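Neuroglobin (Symsagittifera roscoffensis, PDB 4B4Y) binds haem and, as a globin of the neuroglobin type, probably binds oxygen reversibly in the haem pocket. Local coordinates at residues L36-F39 with M40-P44; L121-V124 with V125-V128. All coordinates share one frame; numbering follows the deposited sequence.

Overall arrangement
Both contacts are short-range, between residues three to four apart along single helices of one globin domain, and each takes in the C-terminal end of its helix. Interaction 1 closes helix 28-42 and interaction 2, much later in the chain, closes helix 111-127; their centres lie about 16 Å apart. The two helices nevertheless meet, because Gln-38 of interaction 1 packs against Thr-122 and Gln-123 of interaction 2. Interaction 1 reaches the haem through Phe-39, whereas interaction 2 sits away from it, toward helices 11-24 and 135-153. Helix 28-42 thus links the two sites, its end reaching the haem and its side meeting helix 111-127.

Interaction 1. Residues L36-F39 with M40-P44; sequences LQQF and MEENP. With HEM (protoporphyrin IX containing Fe), chain B.
With chi1 near 180° (-176° in Gln-38), the CG atoms of Gln-37 and Gln-38 stand anti to their backbone nitrogens and the extended chains run out from helix 28-42, while Glu-41 and Glu-42, with CG beside the backbone N, reach back one turn to meet them. Two matching i to i+4 bonds result: Gln-37 NE2 gives to Glu-41 OE2 at 2.9 Å, and Gln-38 NE2 gives to Glu-42 OE2 at 2.8 Å. Both are nearly straight. The acceptor oxygen lies close to the plane of the donating amide, whereas the N-H meets it from above the carboxylate plane; the two planes stand 83° apart in the Gln-38 and Glu-42 pair. Glutamine suits these sites because its amide offers an N-H to the acid; in Gln-37 the oxygen OE1 also accepts from Arg-63. A leucine in place of Gln-38 would probably leave Glu-42 OE2 without its amide donor and the carboxylate freer to turn.

On the inner side, Phe-39 extends its ring to the haem, where Phe-39 CZ lies 3.8 Å from HEM CMC and HEM CAC sits at the ring edge. Leu-36 CG meets Met-40 SD at 4.2 Å, an apolar pair suited to the buried side against Phe-68 and Trp-52. Where the helix ends, Asn-43 leaves helical geometry and turns its amide back, so that ND2 donates to Phe-39 O at 2.9 Å, in the carbonyl plane on a lone pair; Asn-43 N adds a weak bond to the same oxygen. Side-chain amides thus reinforce the main-chain bonds, pairing with the acids without cancelling their charge and helping to satisfy a helix-end carbonyl.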
loop_
_atom_site.group_PDB
_atom_site.type_symbol
_atom_site.label_atom_id
_atom_site.label_comp_id
_atom_site.label_asym_id
_atom_site.label_seq_id
_atom_site.Cartn_x
_atom_site.Cartn_y
_atom_site.Cartn_z
ATOM N N LEU A 36 -14.073 -5.837 -6.843
ATOM C CA LEU A 36 -13.521 -5.090 -5.718
ATOM C C LEU A 36 -14.601 -4.061 -5.201
ATOM O O LEU A 36 -14.691 -3.798 -3.993
ATOM C CB LEU A 36 -12.236 -4.327 -6.228
ATOM C CG LEU A 36 -11.429 -3.503 -5.185
ATOM C CD1 LEU A 36 -11.012 -4.394 -4.068
ATOM C CD2 LEU A 36 -10.133 -2.789 -5.869
ATOM N N GLN A 37 -15.360 -3.468 -6.126
ATOM C CA GLN A 37 -16.383 -2.524 -5.762
ATOM C C GLN A 37 -17.501 -3.238 -4.925
ATOM O O GLN A 37 -17.911 -2.744 -3.859
ATOM C CB GLN A 37 -17.021 -1.895 -7.017
ATOM C CG GLN A 37 -18.105 -0.891 -6.585
ATOM C CD GLN A 37 -18.949 -0.356 -7.768
ATOM O OE1 GLN A 37 -18.430 -0.171 -8.907
ATOM N NE2 GLN A 37 -20.266 -0.077 -7.493
ATOM N N GLN A 38 -17.930 -4.417 -5.352
ATOM C CA GLN A 38 -18.986 -5.119 -4.592
ATOM C C GLN A 38 -18.377 -5.521 -3.244
ATOM O O GLN A 38 -19.064 -5.457 -2.210
ATOM C CB GLN A 38 -19.406 -6.383 -5.347
ATOM C CG GLN A 38 -20.619 -7.152 -4.658
ATOM C CD GLN A 38 -20.806 -8.618 -5.189
ATOM O OE1 GLN A 38 -20.114 -9.046 -6.164
ATOM N NE2 GLN A 38 -21.730 -9.394 -4.537
ATOM N N PHE A 39 -17.119 -6.014 -3.252
ATOM C CA PHE A 39 -16.465 -6.450 -1.997
ATOM C C PHE A 39 -16.456 -5.301 -0.956
ATOM O O PHE A 39 -16.726 -5.526 0.243
ATOM C CB PHE A 39 -15.036 -6.843 -2.293
ATOM C CG PHE A 39 -14.242 -7.347 -1.108
ATOM C CD1 PHE A 39 -14.693 -8.352 -0.317
ATOM C CD2 PHE A 39 -12.985 -6.813 -0.840
ATOM C CE1 PHE A 39 -13.901 -8.839 0.774
ATOM C CE2 PHE A 39 -12.191 -7.283 0.184
ATOM C CZ PHE A 39 -12.625 -8.270 1.009
ATOM N N MET A 40 -16.131 -4.098 -1.420
ATOM C CA MET A 40 -16.062 -2.925 -0.558
ATOM C C MET A 40 -17.484 -2.434 -0.136
ATOM O O MET A 40 -17.628 -1.974 0.961
ATOM C CB MET A 40 -15.246 -1.786 -1.255
ATOM C CG MET A 40 -13.709 -2.186 -1.443
ATOM S SD MET A 40 -12.824 -0.814 -2.275
ATOM C CE MET A 40 -12.624 0.335 -0.839
ATOM N N GLU A 41 -18.488 -2.548 -1.010
ATOM C CA GLU A 41 -19.884 -2.282 -0.626
ATOM C C GLU A 41 -20.405 -3.176 0.469
ATOM O O GLU A 41 -21.048 -2.700 1.461
ATOM C CB GLU A 41 -20.792 -2.334 -1.863
ATOM C CG GLU A 41 -20.484 -1.175 -2.800
ATOM C CD GLU A 41 -21.240 -1.250 -4.079
ATOM O OE1 GLU A 41 -21.649 -2.397 -4.417
ATOM O OE2 GLU A 41 -21.360 -0.177 -4.776
ATOM N N GLU A 42 -20.091 -4.453 0.385
ATOM C CA GLU A 42 -20.655 -5.429 1.322
ATOM C C GLU A 42 -19.841 -5.563 2.569
ATOM O O GLU A 42 -20.377 -6.031 3.658
ATOM C CB GLU A 42 -20.868 -6.803 0.626
ATOM C CG GLU A 42 -21.757 -6.753 -0.687
ATOM C CD GLU A 42 -21.918 -8.128 -1.397
ATOM O OE1 GLU A 42 -21.175 -9.123 -1.091
ATOM O OE2 GLU A 42 -22.875 -8.270 -2.206
ATOM N N ASN A 43 -18.558 -5.152 2.511
ATOM C CA ASN A 43 -17.685 -5.338 3.728
ATOM C C ASN A 43 -17.000 -4.006 4.054
ATOM O O ASN A 43 -15.839 -3.737 3.612
ATOM C CB ASN A 43 -16.657 -6.380 3.453
ATOM C CG ASN A 43 -17.307 -7.719 3.011
ATOM O OD1 ASN A 43 -17.688 -8.548 3.846
ATOM N ND2 ASN A 43 -17.454 -7.895 1.685
ATOM N N PRO A 44 -17.741 -3.132 4.745
ATOM C CA PRO A 44 -17.356 -1.718 4.846
ATOM C C PRO A 44 -16.086 -1.588 5.615
ATOM O O PRO A 44 -15.347 -0.636 5.375
ATOM C CB PRO A 44 -18.522 -1.071 5.633
ATOM C CG PRO A 44 -19.641 -2.134 5.603
ATOM C CD PRO A 44 -19.139 -3.388 5.124
HETATM C CHA HEM B . -2.504 -6.448 -1.222
HETATM C CHB HEM B . -4.054 -10.006 -4.061
HETATM C CHC HEM B . -7.326 -11.193 -0.619
HETATM C CHD HEM B . -6.478 -7.018 1.595
HETATM C C1A HEM B . -2.621 -7.313 -2.284
HETATM C C2A HEM B . -1.725 -7.426 -3.388
HETATM C C3A HEM B . -2.152 -8.388 -4.169
HETATM C C4A HEM B . -3.289 -8.963 -3.560
HETATM C CMA HEM B . -1.514 -8.916 -5.500
HETATM C CAA HEM B . -0.463 -6.518 -3.577
HETATM C CBA HEM B . -0.841 -5.389 -4.511
HETATM C CGA HEM B . 0.214 -4.303 -4.551
HETATM O O1A HEM B . 1.414 -4.542 -4.605
HETATM O O2A HEM B . -0.164 -3.113 -4.514
HETATM C C1B HEM B . -5.071 -10.696 -3.366
HETATM C C2B HEM B . -5.713 -11.939 -3.765
HETATM C C3B HEM B . -6.574 -12.285 -2.823
HETATM C C4B HEM B . -6.559 -11.247 -1.808
HETATM C CMB HEM B . -5.343 -12.696 -5.069
HETATM C CAB HEM B . -7.520 -13.504 -2.828
HETATM C CBB HEM B . -7.017 -14.733 -2.677
HETATM C C1C HEM B . -7.438 -10.111 0.227
HETATM C C2C HEM B . -8.525 -9.842 1.188
HETATM C C3C HEM B . -8.332 -8.654 1.725
HETATM C C4C HEM B . -7.106 -8.158 1.171
HETATM C CMC HEM B . -9.751 -10.756 1.450
HETATM C CAC HEM B . -9.223 -7.964 2.829
HETATM C CBC HEM B . -9.321 -6.630 2.798
HETATM C C1D HEM B . -5.230 -6.569 1.204
HETATM C C2D HEM B . -4.403 -5.544 1.862
HETATM C C3D HEM B . -3.242 -5.438 0.955
HETATM C C4D HEM B . -3.420 -6.315 -0.180
HETATM C CMD HEM B . -4.657 -4.689 3.108
HETATM C CAD HEM B . -2.089 -4.438 1.030
HETATM C CBD HEM B . -3.347 -4.038 0.176
HETATM C CGD HEM B . -2.959 -2.765 -0.289
HETATM O O1D HEM B . -3.885 -2.097 -0.791
HETATM O O2D HEM B . -1.725 -2.549 -0.035
HETATM N NA HEM B . -3.544 -8.273 -2.420
HETATM N NB HEM B . -5.605 -10.338 -2.189
HETATM N NC HEM B . -6.614 -9.056 0.237
HETATM N ND HEM B . -4.551 -7.021 0.077
HETATM FE FE HEM B . -5.026 -8.649 -1.051
#

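Interaction 2. Residues L121-V124 with V125-V128; sequences LTQV and VKRV
A local contact between successive turns, with i to i+4 and i to i+3 bonds, finishes helix 111-127 of the globin fold, as Gln-123 and Val-124 meet Lys-126, Arg-127 and Val-128. This end of the helix lies beside helix 28-42 on its polar flank and beside helix 135-153 on its apolar one. The main chain begins regularly, with Val-125 N bonded to Leu-121 O at 2.9 Å, and changes at the terminus. There Val-124 O accepts twice: Val-128 N, 2.9 Å from Val-124 O, comes nearly along the C=O axis, while Arg-127 N, at the same distance from Val-124 O, stands above the carbonyl plane. Val-128 is the first residue to leave helical geometry.

Compact, branched valines fit the apolar flank. CG1 of Val-124, anti to the backbone N (chi1 172°), lies 3.8 Å from CG2 of Val-128, the two side chains running alongside each other, and Val-124 also packs on Trp-133 and Trp-141. On the other flank Gln-123 bends at chi2 (-60°), bringing its amide against the extended chain of Lys-126, whose CD lies 3.3 Å from Gln-123 NE2. The lysine's long methylene chain can lie along the amide while its charged end reaches outward, and NZ makes a weak bond to Gln-123 OE1. Arginine suits position 127 because its guanidinium serves two partners: NH2 forms a salt bridge with Asp-34 of helix 28-42, while NE donates to a water. That single water joins the arginine to the glutamine, accepting from Arg-127 NE at 2.7 Å and from Gln-123 NE2 at 2.7 Å.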
loop_
_atom_site.group_PDB
_atom_site.type_symbol
_atom_site.label_atom_id
_atom_site.label_comp_id
_atom_site.label_asym_id
_atom_site.label_seq_id
_atom_site.Cartn_x
_atom_site.Cartn_y
_atom_site.Cartn_z
ATOM N N LEU A 121 -17.246 -15.147 -7.512
ATOM C CA LEU A 121 -18.306 -16.045 -8.060
ATOM C C LEU A 121 -19.554 -15.318 -8.556
ATOM O O LEU A 121 -20.097 -15.681 -9.592
ATOM C CB LEU A 121 -18.611 -17.229 -7.074
ATOM C CG LEU A 121 -17.580 -18.299 -7.541
ATOM C CD1 LEU A 121 -16.086 -18.198 -6.927
ATOM C CD2 LEU A 121 -18.136 -19.648 -7.479
ATOM N N THR A 122 -19.982 -14.249 -7.862
ATOM C CA THR A 122 -21.129 -13.476 -8.305
ATOM C C THR A 122 -20.877 -12.755 -9.623
ATOM O O THR A 122 -21.802 -12.667 -10.489
ATOM C CB THR A 122 -21.564 -12.347 -7.223
ATOM O OG1 THR A 122 -22.200 -12.987 -6.120
ATOM C CG2 THR A 122 -22.545 -11.329 -7.855
ATOM N N GLN A 123 -19.711 -12.075 -9.724
ATOM C CA GLN A 123 -19.371 -11.368 -11.009
ATOM C C GLN A 123 -19.082 -12.372 -12.096
ATOM O O GLN A 123 -19.452 -12.103 -13.196
ATOM C CB GLN A 123 -18.197 -10.384 -10.852
ATOM C CG GLN A 123 -18.493 -9.373 -9.721
ATOM C CD GLN A 123 -19.744 -8.554 -9.973
ATOM O OE1 GLN A 123 -20.404 -8.136 -9.024
ATOM N NE2 GLN A 123 -20.036 -8.273 -11.213
ATOM N N VAL A 124 -18.521 -13.558 -11.790
ATOM C CA VAL A 124 -18.388 -14.614 -12.835
ATOM C C VAL A 124 -19.755 -15.027 -13.359
ATOM O O VAL A 124 -20.027 -14.925 -14.580
ATOM C CB VAL A 124 -17.564 -15.849 -12.373
ATOM C CG1 VAL A 124 -17.652 -16.969 -13.469
ATOM C CG2 VAL A 124 -16.114 -15.461 -12.111
ATOM N N VAL A 125 -20.711 -15.292 -12.444
ATOM C CA VAL A 125 -22.086 -15.630 -12.883
ATOM C C VAL A 125 -22.684 -14.516 -13.696
ATOM O O VAL A 125 -23.454 -14.745 -14.713
ATOM C CB VAL A 125 -22.971 -16.040 -11.722
ATOM C CG1 VAL A 125 -24.505 -16.067 -12.116
ATOM C CG2 VAL A 125 -22.558 -17.391 -11.225
ATOM N N LYS A 126 -22.349 -13.283 -13.343
ATOM C CA LYS A 126 -22.971 -12.199 -14.169
ATOM C C LYS A 126 -22.434 -12.191 -15.623
ATOM O O LYS A 126 -23.151 -11.789 -16.499
ATOM C CB LYS A 126 -22.747 -10.771 -13.565
ATOM C CG LYS A 126 -23.698 -10.484 -12.263
ATOM C CD LYS A 126 -23.161 -9.225 -11.485
ATOM C CE LYS A 126 -24.143 -8.521 -10.450
ATOM N NZ LYS A 126 -23.529 -7.193 -9.687
ATOM N N ARG A 127 -21.159 -12.580 -15.852
ATOM C CA ARG A 127 -20.565 -12.433 -17.184
ATOM C C ARG A 127 -20.778 -13.718 -18.012
ATOM O O ARG A 127 -20.810 -13.625 -19.200
ATOM C CB ARG A 127 -19.048 -12.127 -17.118
ATOM C CG ARG A 127 -18.605 -10.896 -16.257
ATOM C CD ARG A 127 -18.643 -9.695 -17.044
ATOM N NE ARG A 127 -18.293 -8.435 -16.340
ATOM C CZ ARG A 127 -18.202 -7.266 -17.010
ATOM N NH1 ARG A 127 -18.410 -7.252 -18.354
ATOM N NH2 ARG A 127 -17.960 -6.102 -16.390
ATOM N N VAL A 128 -20.880 -14.883 -17.378
ATOM C CA VAL A 128 -21.050 -16.163 -18.075
ATOM C C VAL A 128 -22.553 -16.327 -18.429
ATOM O O VAL A 128 -23.450 -15.839 -17.663
ATOM C CB VAL A 128 -20.551 -17.314 -17.193
ATOM C CG1 VAL A 128 -20.856 -18.710 -17.802
ATOM C CG2 VAL A 128 -19.018 -17.208 -16.967
HETATM O O HOH W 1 -18.947 -8.565 -13.713
#